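Local coordinates for enoyl-[acyl-carrier-protein] reductase [FMN] (Thermotoga maritima, PDB 5GVJ) that probably reduces the double bond of enoyl-acyl-carrier-protein substrates with NADH through bound FMN, the last reductive step of each fatty acid elongation cycle, at residues 20-25 and 259-264; 171-176 and 188-193; 230-235 and 277-282. The protein carries 1 engineered substitution. One frame throughout, in Å; residues are numbered along the deposited sequence.

Contact 1: residues 20-25 and 259-264; sequences GGMAWA and GSLRRA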
ATOM      1  N   GLY A  20      -4.871 -17.366  -2.286  1.00 15.06           N
ATOM      2  CA  GLY A  20      -4.059 -16.996  -3.436  1.00 19.38           C
ATOM      3  C   GLY A  20      -4.105 -17.903  -4.657  1.00 23.20           C
ATOM      4  O   GLY A  20      -4.243 -17.427  -5.790  1.00 27.48           O
ATOM      5  N   GLY A  21      -3.968 -19.207  -4.458  1.00 22.71           N
ATOM      6  CA  GLY A  21      -3.888 -20.104  -5.606  1.00 23.88           C
ATOM      7  C   GLY A  21      -2.579 -20.011  -6.367  1.00 29.36           C
ATOM      8  O   GLY A  21      -2.574 -20.040  -7.606  1.00 26.87           O
ATOM      9  N   MET A  22      -1.468 -19.887  -5.653  1.00 28.51           N
ATOM     10  CA  MET A  22      -0.152 -19.954  -6.263  1.00 25.97           C
ATOM     11  C   MET A  22       0.145 -21.385  -6.718  1.00 24.06           C
ATOM     12  O   MET A  22      -0.444 -22.355  -6.231  1.00 23.03           O
ATOM     13  CB  MET A  22       0.893 -19.471  -5.255  1.00 26.25           C
ATOM     14  CG  MET A  22       2.295 -19.277  -5.783  1.00 33.76           C
ATOM     15  SD  MET A  22       3.324 -18.542  -4.488  1.00 39.66           S
ATOM     16  CE  MET A  22       3.234 -19.759  -3.169  1.00 33.63           C
ATOM     17  N   ALA A  23       1.061 -21.515  -7.679  1.00 23.69           N
ATOM     18  CA  ALA A  23       1.516 -22.841  -8.074  1.00 25.02           C
ATOM     19  C   ALA A  23       2.153 -23.546  -6.883  1.00 26.15           C
ATOM     20  O   ALA A  23       2.833 -22.923  -6.061  1.00 23.91           O
ATOM     21  CB  ALA A  23       2.509 -22.751  -9.230  1.00 25.62           C
ATOM     22  N   TRP A  24       1.892 -24.852  -6.777  1.00 24.27           N
ATOM     23  CA  TRP A  24       2.427 -25.719  -5.726  1.00 24.31           C
ATOM     24  C   TRP A  24       1.749 -25.481  -4.383  1.00 22.78           C
ATOM     25  O   TRP A  24       1.371 -26.447  -3.719  1.00 20.43           O
ATOM     26  CB  TRP A  24       3.947 -25.570  -5.602  1.00 24.18           C
ATOM     27  CG  TRP A  24       4.651 -25.921  -6.865  1.00 27.67           C
ATOM     28  CD1 TRP A  24       5.288 -25.066  -7.716  1.00 28.60           C
ATOM     29  CD2 TRP A  24       4.754 -27.224  -7.452  1.00 31.02           C
ATOM     30  NE1 TRP A  24       5.800 -25.761  -8.785  1.00 30.15           N
ATOM     31  CE2 TRP A  24       5.487 -27.088  -8.646  1.00 31.10           C
ATOM     32  CE3 TRP A  24       4.318 -28.498  -7.070  1.00 30.69           C
ATOM     33  CZ2 TRP A  24       5.786 -28.176  -9.470  1.00 29.59           C
ATOM     34  CZ3 TRP A  24       4.615 -29.577  -7.888  1.00 36.85           C
ATOM     35  CH2 TRP A  24       5.344 -29.408  -9.074  1.00 31.26           C
ATOM     36  N   ALA A  25       1.559 -24.218  -3.974  1.00 22.72           N
ATOM     37  CA  ALA A  25       0.909 -23.953  -2.690  1.00 19.75           C
ATOM     38  C   ALA A  25      -0.610 -23.998  -2.787  1.00 19.72           C
ATOM     39  O   ALA A  25      -1.282 -24.289  -1.789  1.00 18.20           O
ATOM     40  CB  ALA A  25       1.340 -22.584  -2.144  1.00 18.86           C
ATOM     41  N   GLY A 259      12.387 -24.658 -11.304  1.00 44.31           N
ATOM     42  CA  GLY A 259      12.062 -25.491 -10.170  1.00 41.10           C
ATOM     43  C   GLY A 259      12.282 -24.863  -8.813  1.00 37.09           C
ATOM     44  O   GLY A 259      12.025 -25.526  -7.806  1.00 35.97           O
ATOM     45  N   SER A 260      12.719 -23.599  -8.743  1.00 40.37           N
ATOM     46  CA  SER A 260      13.086 -23.020  -7.450  1.00 36.92           C
ATOM     47  C   SER A 260      11.872 -22.848  -6.542  1.00 34.30           C
ATOM     48  O   SER A 260      11.980 -23.031  -5.323  1.00 31.35           O
ATOM     49  CB  SER A 260      13.807 -21.687  -7.644  1.00 36.82           C
ATOM     50  OG  SER A 260      12.972 -20.727  -8.271  1.00 39.73           O
ATOM     51  N   LEU A 261      10.706 -22.509  -7.105  1.00 29.75           N
ATOM     52  CA  LEU A 261       9.515 -22.368  -6.270  1.00 32.97           C
ATOM     53  C   LEU A 261       9.079 -23.713  -5.703  1.00 29.93           C
ATOM     54  O   LEU A 261       8.708 -23.806  -4.525  1.00 31.32           O
ATOM     55  CB  LEU A 261       8.370 -21.719  -7.058  1.00 33.85           C
ATOM     56  CG  LEU A 261       7.073 -21.510  -6.255  1.00 33.42           C
ATOM     57  CD1 LEU A 261       7.266 -20.496  -5.120  1.00 30.42           C
ATOM     58  CD2 LEU A 261       5.902 -21.104  -7.146  1.00 32.93           C
ATOM     59  N   ARG A 262       9.139 -24.773  -6.513  1.00 32.84           N
ATOM     60  CA  ARG A 262       8.784 -26.102  -6.021  1.00 30.81           C
ATOM     61  C   ARG A 262       9.704 -26.544  -4.888  1.00 29.95           C
ATOM     62  O   ARG A 262       9.252 -27.167  -3.920  1.00 26.49           O
ATOM     63  CB  ARG A 262       8.826 -27.121  -7.158  1.00 34.02           C
ATOM     64  CG  ARG A 262       8.166 -28.441  -6.802  1.00 34.34           C
ATOM     65  CD  ARG A 262       8.642 -29.574  -7.705  1.00 42.33           C
ATOM     66  NE  ARG A 262      10.078 -29.800  -7.552  1.00 49.62           N
ATOM     67  CZ  ARG A 262      10.621 -30.618  -6.654  1.00 48.77           C
ATOM     68  NH1 ARG A 262       9.852 -31.314  -5.822  1.00 46.83           N
ATOM     69  NH2 ARG A 262      11.940 -30.742  -6.592  1.00 51.51           N
ATOM     70  N   ARG A 263      10.998 -26.231  -4.987  1.00 30.00           N
ATOM     71  CA  ARG A 263      11.931 -26.661  -3.947  1.00 32.89           C
ATOM     72  C   ARG A 263      11.597 -26.020  -2.606  1.00 29.00           C
ATOM     73  O   ARG A 263      11.748 -26.650  -1.554  1.00 29.12           O
ATOM     74  CB  ARG A 263      13.374 -26.342  -4.346  1.00 35.74           C
ATOM     75  CG  ARG A 263      13.926 -27.175  -5.498  1.00 36.37           C
ATOM     76  CD  ARG A 263      15.449 -27.156  -5.503  1.00 40.63           C
ATOM     77  NE  ARG A 263      15.988 -25.874  -5.948  1.00 45.95           N
ATOM     78  CZ  ARG A 263      16.208 -25.555  -7.224  1.00 48.53           C
ATOM     79  NH1 ARG A 263      15.932 -26.425  -8.196  1.00 47.48           N
ATOM     80  NH2 ARG A 263      16.706 -24.362  -7.537  1.00 48.12           N
ATOM     81  N   ALA A 264      11.145 -24.762  -2.618  1.00 30.50           N
ATOM     82  CA  ALA A 264      10.755 -24.117  -1.368  1.00 26.92           C
ATOM     83  C   ALA A 264       9.447 -24.694  -0.844  1.00 28.28           C
ATOM     84  O   ALA A 264       9.365 -25.124   0.313  1.00 27.65           O
ATOM     85  CB  ALA A 264      10.640 -22.604  -1.566  1.00 26.59           C
TER
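Trp24 and Arg262 are brought together by their first torsions. The CG of Arg262 stands anti to its backbone N (chi1 -167°). This puts CG against the indole of Trp24. The CG of Trp24 stands beside its own backbone N, anti to the carbonyl carbon (chi1 -60°), which places it on the side of the helix; chi2 then turns the ring face to Arg262. The result is a CH-pi contact. Arg262 CG lies over the centre of the six-membered ring, 3.4 Å from its centroid and only 8° off the ring normal. Arg262 CB is over the NE1 side of the ring system, 3.7 Å from Trp24 NE1. Arg262 CD covers the far end, 3.6 Å from Trp24 CH2. It is therefore the aliphatic part of the arginine that lies on the indole. The guanidinium plane stands steeply to the indole plane, and NH1 makes a salt bridge with Glu267.

Leu261 fills the place next to it. Its CD2 comes to the edge of the indole, near the ring plane, at 4.0 Å from Trp24 CD1. The same methyl sits 3.7 Å from Ala23 O and 4.3 Å from Met22 CG. One methyl thus touches three consecutive residues of the 20-25 loop. Met22 also rests on Tyr208 of helix 206-214.

The contact lies at the surface and joins the loop after strand 17-18 to the start of the short helix 260-265. Gly21 and Ala23 of this loop bind FMN in another structure of the protein. The two segments are held by dispersion and CH-pi attraction, without polar bonds between them. The positive charge further along the Arg262 chain may polarise its CH groups and strengthen their hold on the indole face.

Contact 2: residues 171-176 and 188-193; sequences GGIADG and EAVQMG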
ATOM      1  N   GLY A 171      -2.541  -8.350  -1.996  1.00 18.02           N
ATOM      2  CA  GLY A 171      -1.234  -7.831  -1.669  1.00 15.24           C
ATOM      3  C   GLY A 171      -1.267  -7.013  -0.399  1.00 17.86           C
ATOM      4  O   GLY A 171      -1.898  -5.949  -0.361  1.00 15.31           O
ATOM      5  N   GLY A 172      -0.596  -7.504   0.647  1.00 15.05           N
ATOM      6  CA  GLY A 172      -0.501  -6.807   1.913  1.00 13.63           C
ATOM      7  C   GLY A 172      -1.645  -7.040   2.873  1.00 16.34           C
ATOM      8  O   GLY A 172      -1.693  -6.396   3.923  1.00 15.57           O
ATOM      9  N   ILE A 173      -2.569  -7.944   2.562  1.00 13.38           N
ATOM     10  CA  ILE A 173      -3.769  -8.115   3.362  1.00 13.59           C
ATOM     11  C   ILE A 173      -3.647  -9.419   4.129  1.00 15.48           C
ATOM     12  O   ILE A 173      -3.579 -10.495   3.525  1.00 16.34           O
ATOM     13  CB  ILE A 173      -5.032  -8.100   2.492  1.00 16.45           C
ATOM     14  CG1 ILE A 173      -5.051  -6.824   1.643  1.00 15.76           C
ATOM     15  CG2 ILE A 173      -6.261  -8.160   3.382  1.00 18.22           C
ATOM     16  CD1 ILE A 173      -5.917  -6.921   0.428  1.00 17.01           C
ATOM     17  N   ALA A 174      -3.638  -9.333   5.455  1.00 15.74           N
ATOM     18  CA  ALA A 174      -3.572 -10.551   6.253  1.00 15.35           C
ATOM     19  C   ALA A 174      -4.467 -10.508   7.484  1.00 15.63           C
ATOM     20  O   ALA A 174      -4.373 -11.416   8.321  1.00 15.00           O
ATOM     21  CB  ALA A 174      -2.128 -10.838   6.680  1.00 14.64           C
ATOM     22  N   ASP A 175      -5.330  -9.503   7.630  1.00 13.38           N
ATOM     23  CA  ASP A 175      -6.140  -9.386   8.838  1.00 14.92           C
ATOM     24  C   ASP A 175      -7.371  -8.528   8.550  1.00 17.04           C
ATOM     25  O   ASP A 175      -7.543  -7.993   7.448  1.00 16.20           O
ATOM     26  CB  ASP A 175      -5.319  -8.831  10.009  1.00 17.62           C
ATOM     27  CG  ASP A 175      -4.643  -7.513   9.678  1.00 15.64           C
ATOM     28  OD1 ASP A 175      -5.180  -6.758   8.834  1.00 15.72           O
ATOM     29  OD2 ASP A 175      -3.579  -7.239  10.268  1.00 18.70           O
ATOM     30  N   GLY A 176      -8.223  -8.392   9.573  1.00 14.31           N
ATOM     31  CA  GLY A 176      -9.479  -7.680   9.402  1.00 15.10           C
ATOM     32  C   GLY A 176      -9.296  -6.191   9.184  1.00 17.94           C
ATOM     33  O   GLY A 176     -10.080  -5.566   8.460  1.00 18.50           O
ATOM     34  N   GLU A 188     -14.406  -4.823  -2.855  1.00 18.81           N
ATOM     35  CA  GLU A 188     -15.531  -5.531  -2.256  1.00 15.03           C
ATOM     36  C   GLU A 188     -15.182  -6.969  -1.885  1.00 14.27           C
ATOM     37  O   GLU A 188     -16.075  -7.738  -1.515  1.00 16.56           O
ATOM     38  CB  GLU A 188     -16.737  -5.463  -3.197  1.00 15.23           C
ATOM     39  CG  GLU A 188     -17.081  -3.999  -3.451  1.00 18.68           C
ATOM     40  CD  GLU A 188     -18.193  -3.795  -4.451  1.00 23.50           C
ATOM     41  OE1 GLU A 188     -19.357  -3.977  -4.063  1.00 24.82           O
ATOM     42  OE2 GLU A 188     -17.898  -3.435  -5.605  1.00 20.89           O
ATOM     43  N   ALA A 189     -13.909  -7.345  -1.977  1.00 13.07           N
ATOM     44  CA  ALA A 189     -13.412  -8.585  -1.390  1.00 13.07           C
ATOM     45  C   ALA A 189     -11.900  -8.453  -1.272  1.00 16.00           C
ATOM     46  O   ALA A 189     -11.306  -7.475  -1.737  1.00 13.35           O
ATOM     47  CB  ALA A 189     -13.814  -9.818  -2.219  1.00 11.89           C
ATOM     48  N   VAL A 190     -11.275  -9.430  -0.614  1.00 14.83           N
ATOM     49  CA  VAL A 190      -9.825  -9.421  -0.470  1.00 13.16           C
ATOM     50  C   VAL A 190      -9.288 -10.813  -0.759  1.00 16.07           C
ATOM     51  O   VAL A 190      -9.951 -11.820  -0.507  1.00 16.05           O
ATOM     52  CB  VAL A 190      -9.371  -8.948   0.933  1.00 14.15           C
ATOM     53  CG1 VAL A 190      -9.691  -7.455   1.125  1.00 14.76           C
ATOM     54  CG2 VAL A 190     -10.021  -9.783   2.032  1.00 15.30           C
ATOM     55  N   GLN A 191      -8.073 -10.855  -1.286  1.00 15.35           N
ATOM     56  CA  GLN A 191      -7.349 -12.095  -1.513  1.00 15.33           C
ATOM     57  C   GLN A 191      -6.102 -12.057  -0.639  1.00 16.69           C
ATOM     58  O   GLN A 191      -5.395 -11.046  -0.616  1.00 16.82           O
ATOM     59  CB  GLN A 191      -6.998 -12.256  -2.995  1.00 14.39           C
ATOM     60  CG  GLN A 191      -6.212 -13.508  -3.302  1.00 16.42           C
ATOM     61  CD  GLN A 191      -5.952 -13.640  -4.782  1.00 23.08           C
ATOM     62  OE1 GLN A 191      -5.533 -12.677  -5.429  1.00 18.04           O
ATOM     63  NE2 GLN A 191      -6.233 -14.824  -5.336  1.00 17.08           N
ATOM     64  N   MET A 192      -5.854 -13.137   0.123  1.00 17.20           N
ATOM     65  CA  MET A 192      -4.804 -13.136   1.151  1.00 16.43           C
ATOM     66  C   MET A 192      -3.915 -14.356   0.965  1.00 20.35           C
ATOM     67  O   MET A 192      -4.014 -15.313   1.741  1.00 19.89           O
ATOM     68  CB  MET A 192      -5.409 -13.122   2.561  1.00 18.50           C
ATOM     69  CG  MET A 192      -6.405 -12.025   2.860  1.00 19.67           C
ATOM     70  SD  MET A 192      -6.727 -12.074   4.640  1.00 24.97           S
ATOM     71  CE  MET A 192      -8.088 -10.933   4.794  1.00 21.57           C
ATOM     72  N   GLY A 193      -3.032 -14.313  -0.028  1.00 15.49           N
ATOM     73  CA  GLY A 193      -2.240 -15.491  -0.337  1.00 16.39           C
ATOM     74  C   GLY A 193      -1.362 -15.970   0.806  1.00 19.23           C
ATOM     75  O   GLY A 193      -1.465 -17.128   1.236  1.00 16.03           O
TER
HETATM   76  O   HOH W   1      -3.012  -9.944   0.379  1.00 13.29           O
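Ile173 and Met192 meet at about a right angle. The methionine chain is extended beyond CG and runs past the isoleucine. Its terminal CE reaches 3.6 Å from Ile173 CG2 and lies 4.0 Å from Asp175 O. Nearer the backbone, Met192 CG lies 3.3 Å from Ile173 O, and the sulfur passes on to lie 3.9 Å from Ala174 CA. The methionine therefore follows the 171-176 loop from Ile173 to Asp175.

Of the Ile173 branches, CG2 faces mainly the methionine, CD1 the valine. CG2 stands anti to the backbone N. CG1 stands beside the backbone N (chi1 -54°), and chi2 near anti extends CD1 to the strand. There CD1 meets Val190 CG1 at 3.9 Å, with the two side chains set at a slant. Further apolar cover comes from Ile297 of helix 290-309, which touches Met192, and from Phe153 of the second subunit, which packs on Ile173.

One water joins the backbones. It accepts from Gly171 N at 2.9 Å and from Ile173 N at 3.0 Å, and donates to Gln191 O at 2.8 Å. The water bridges the loop after strand 167-170 to the end of strand 189-191, next to the direct pairing of Gln191 with Ala169.

The polar side chains turn elsewhere. Asp175 caps the following helix through OD1 to Gly178 N, and its OD2 is held by Asn157 and Arg161 of the second subunit. Gln191 NE2 bonds Met19 O.

Strands 167-170 and 189-191 are parallel neighbours joined through helix 176-185, a beta-alpha-beta crossover. The contact sits at their C-terminal ends. Gly172, Gln191 and Gly193 bind FMN in another structure of this protein. The C-terminal ends of the strands are the usual cofactor site of a flavin-dependent TIM barrel.

Contact 3: residues 230-235 and 277-282; sequences PARVLR and VGQSAG. With NA (sodium ion), chain C.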
ATOM      1  N   PRO A 230      10.130  -8.851 -12.313  1.00 46.06           N
ATOM      2  CA  PRO A 230      10.380  -8.816 -10.867  1.00 42.62           C
ATOM      3  C   PRO A 230       9.497  -9.800 -10.110  1.00 37.69           C
ATOM      4  O   PRO A 230       8.367 -10.091 -10.508  1.00 31.56           O
ATOM      5  CB  PRO A 230      10.051  -7.368 -10.488  1.00 42.75           C
ATOM      6  CG  PRO A 230       9.047  -6.946 -11.518  1.00 40.54           C
ATOM      7  CD  PRO A 230       9.471  -7.624 -12.791  1.00 44.54           C
ATOM      8  N   ALA A 231      10.033 -10.316  -9.003  1.00 33.97           N
ATOM      9  CA  ALA A 231       9.303 -11.234  -8.142  1.00 31.33           C
ATOM     10  C   ALA A 231       9.758 -11.029  -6.705  1.00 30.26           C
ATOM     11  O   ALA A 231      10.952 -10.867  -6.447  1.00 32.06           O
ATOM     12  CB  ALA A 231       9.513 -12.690  -8.565  1.00 31.54           C
ATOM     13  N   ARG A 232       8.805 -11.032  -5.776  1.00 24.90           N
ATOM     14  CA  ARG A 232       9.096 -10.792  -4.368  1.00 26.03           C
ATOM     15  C   ARG A 232       9.250 -12.124  -3.647  1.00 25.61           C
ATOM     16  O   ARG A 232       8.341 -12.962  -3.678  1.00 24.18           O
ATOM     17  CB  ARG A 232       8.005  -9.961  -3.699  1.00 27.75           C
ATOM     18  CG  ARG A 232       8.287  -9.667  -2.221  1.00 23.05           C
ATOM     19  CD  ARG A 232       7.236  -8.744  -1.633  1.00 22.42           C
ATOM     20  NE  ARG A 232       7.118  -7.499  -2.394  1.00 17.69           N
ATOM     21  CZ  ARG A 232       7.895  -6.437  -2.213  1.00 24.99           C
ATOM     22  NH1 ARG A 232       8.856  -6.466  -1.298  1.00 23.29           N
ATOM     23  NH2 ARG A 232       7.716  -5.347  -2.959  1.00 19.96           N
ATOM     24  N   VAL A 233      10.398 -12.309  -2.993  1.00 25.80           N
ATOM     25  CA  VAL A 233      10.681 -13.517  -2.235  1.00 25.92           C
ATOM     26  C   VAL A 233      11.345 -13.146  -0.914  1.00 24.83           C
ATOM     27  O   VAL A 233      11.872 -12.045  -0.735  1.00 25.73           O
ATOM     28  CB  VAL A 233      11.581 -14.509  -3.013  1.00 26.73           C
ATOM     29  CG1 VAL A 233      10.873 -15.024  -4.261  1.00 24.97           C
ATOM     30  CG2 VAL A 233      12.914 -13.863  -3.364  1.00 24.76           C
ATOM     31  N   LEU A 234      11.316 -14.100   0.007  1.00 24.41           N
ATOM     32  CA  LEU A 234      11.979 -13.958   1.296  1.00 28.33           C
ATOM     33  C   LEU A 234      13.481 -13.752   1.106  1.00 26.48           C
ATOM     34  O   LEU A 234      14.077 -14.240   0.143  1.00 26.17           O
ATOM     35  CB  LEU A 234      11.704 -15.207   2.139  1.00 29.98           C
ATOM     36  CG  LEU A 234      11.039 -15.092   3.513  1.00 33.39           C
ATOM     37  CD1 LEU A 234      10.218 -13.830   3.633  1.00 29.29           C
ATOM     38  CD2 LEU A 234      10.165 -16.302   3.756  1.00 28.54           C
ATOM     39  N   ARG A 235      14.095 -13.005   2.032  1.00 30.05           N
ATOM     40  CA  ARG A 235      15.531 -12.729   1.976  1.00 28.56           C
ATOM     41  C   ARG A 235      16.354 -13.959   2.354  1.00 33.18           C
ATOM     42  O   ARG A 235      16.995 -13.986   3.408  1.00 38.31           O
ATOM     43  CB  ARG A 235      15.892 -11.553   2.892  1.00 27.71           C
ATOM     44  CG  ARG A 235      15.444 -10.207   2.347  1.00 33.24           C
ATOM     45  CD  ARG A 235      15.985  -9.024   3.158  1.00 35.17           C
ATOM     46  NE  ARG A 235      15.391  -7.771   2.699  1.00 31.73           N
ATOM     47  CZ  ARG A 235      16.012  -6.887   1.925  1.00 37.95           C
ATOM     48  NH1 ARG A 235      17.252  -7.117   1.520  1.00 44.25           N
ATOM     49  NH2 ARG A 235      15.389  -5.778   1.548  1.00 40.82           N
ATOM     50  N   VAL A 277       6.795 -14.985  -0.904  1.00 23.33           N
ATOM     51  CA  VAL A 277       5.866 -14.523   0.116  1.00 22.50           C
ATOM     52  C   VAL A 277       5.883 -12.998   0.116  1.00 21.80           C
ATOM     53  O   VAL A 277       6.892 -12.366  -0.215  1.00 20.31           O
ATOM     54  CB  VAL A 277       6.192 -15.097   1.526  1.00 22.88           C
ATOM     55  CG1 VAL A 277       6.952 -16.422   1.431  1.00 25.03           C
ATOM     56  CG2 VAL A 277       6.927 -14.108   2.375  1.00 23.97           C
ATOM     57  N   GLY A 278       4.736 -12.410   0.462  1.00 20.68           N
ATOM     58  CA  GLY A 278       4.570 -10.974   0.411  1.00 18.89           C
ATOM     59  C   GLY A 278       4.962 -10.303   1.709  1.00 17.98           C
ATOM     60  O   GLY A 278       5.301 -10.944   2.702  1.00 16.58           O
ATOM     61  N   GLN A 279       4.909  -8.966   1.685  1.00 15.95           N
ATOM     62  CA  GLN A 279       5.266  -8.199   2.867  1.00 16.58           C
ATOM     63  C   GLN A 279       4.313  -8.467   4.016  1.00 16.12           C
ATOM     64  O   GLN A 279       4.680  -8.248   5.176  1.00 15.51           O
ATOM     65  CB  GLN A 279       5.300  -6.691   2.531  1.00 15.06           C
ATOM     66  CG  GLN A 279       6.428  -6.317   1.571  1.00 18.07           C
ATOM     67  CD  GLN A 279       6.522  -4.817   1.327  1.00 19.14           C
ATOM     68  OE1 GLN A 279       5.698  -4.049   1.816  1.00 17.66           O
ATOM     69  NE2 GLN A 279       7.535  -4.396   0.567  1.00 19.43           N
ATOM     70  N   SER A 280       3.107  -8.967   3.730  1.00 16.22           N
ATOM     71  CA  SER A 280       2.202  -9.285   4.828  1.00 17.26           C
ATOM     72  C   SER A 280       2.720 -10.411   5.715  1.00 13.38           C
ATOM     73  O   SER A 280       2.123 -10.656   6.766  1.00 15.38           O
ATOM     74  CB  SER A 280       0.811  -9.660   4.306  1.00 17.51           C
ATOM     75  OG  SER A 280       0.843 -10.917   3.673  1.00 18.36           O
ATOM     76  N   ALA A 281       3.808 -11.095   5.343  1.00 14.95           N
ATOM     77  CA  ALA A 281       4.384 -12.067   6.276  1.00 15.06           C
ATOM     78  C   ALA A 281       4.771 -11.406   7.594  1.00 16.61           C
ATOM     79  O   ALA A 281       4.665 -12.027   8.655  1.00 15.17           O
ATOM     80  CB  ALA A 281       5.594 -12.772   5.652  1.00 16.58           C
ATOM     81  N   GLY A 282       5.164 -10.130   7.562  1.00 14.82           N
ATOM     82  CA  GLY A 282       5.493  -9.441   8.800  1.00 14.51           C
ATOM     83  C   GLY A 282       4.312  -9.202   9.715  1.00 17.05           C
ATOM     84  O   GLY A 282       4.510  -8.836  10.878  1.00 17.03           O
TER
HETATM   85 NA    NA C 401       5.920 -13.142  10.292  1.00 20.40          NA
HETATM   86  O   HOH W   2       5.975 -11.425  12.105  1.00 17.64           O
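Arg232 NH1 and Gln279 NE2 are only 3.1 Å apart, yet both are donors and they do not bond to each other. The amide nitrogen comes over one face of the guanidinium, toward its NH1 corner, and the two planes are 77° apart. Each group is held by other partners. Arg232 NH1 bonds Thr220 OG1, and NH2 bonds Met141 O. Gln279 NE2 bonds the backbone O of Glu149 of the second subunit, and its OE1 accepts from Thr151 N of that subunit.

The Arg232 chain is straight as far as CD and then bends at chi3 (-56°), which turns NE aside from the line of the chain. Its CG passes 3.6 Å from Val277 O, and its CD lies 4.0 Å from Gly278 CA. Val277 O is buried here without a polar partner.

Further along the strand, Leu234 and Val277 pack tightly, with Leu234 CD1 at 3.5 Å from Val277 CG2. The chi1 of Leu234 (-123°) lies off the staggered positions, as does that of Val277. Val277 also rests on Tyr208 and Ile212 of helix 206-214.

Strand 231-234 is the middle strand of a small antiparallel sheet. Segment 277-282 leads from Val277 into a 3-10 turn that carries Ser280, an FMN-binding residue in another structure of the protein. The next residue binds sodium: Ala281 O is 2.3 Å from the ion, and a water is 2.5 Å from it. The carbonyls of Ile212, Val213, Ala215 and Ile284 complete the site.

The acceptors outside the segments probably offset the unfavourable approach of two donors. A positive guanidinium beside the amide may also polarise the amide N-H and strengthen its bond to Glu149 O of the second subunit.

In the fold
Contact 1 opens early, in the loop after strand 17-18, and closes only at residues 259-264, spanning most of the barrel. Contact 2 lies inside that span. It closes a short loop from 171-176 to 188-193 around one helix. Contact 3 then opens at 230-235, still within the loop of contact 1, and closes at 277-282 beyond it, so contacts 1 and 3 cross while contacts 2 and 3 follow in series. Ser280 CB of contact 3 packs on Gly172 and Ala174 of contact 2. Gly20 of contact 1 touches Gln191 of contact 2. Together they tie the barrel strand ends to the small antiparallel sheet and helix 260-265. Contacts 2 and 3 also meet the second subunit.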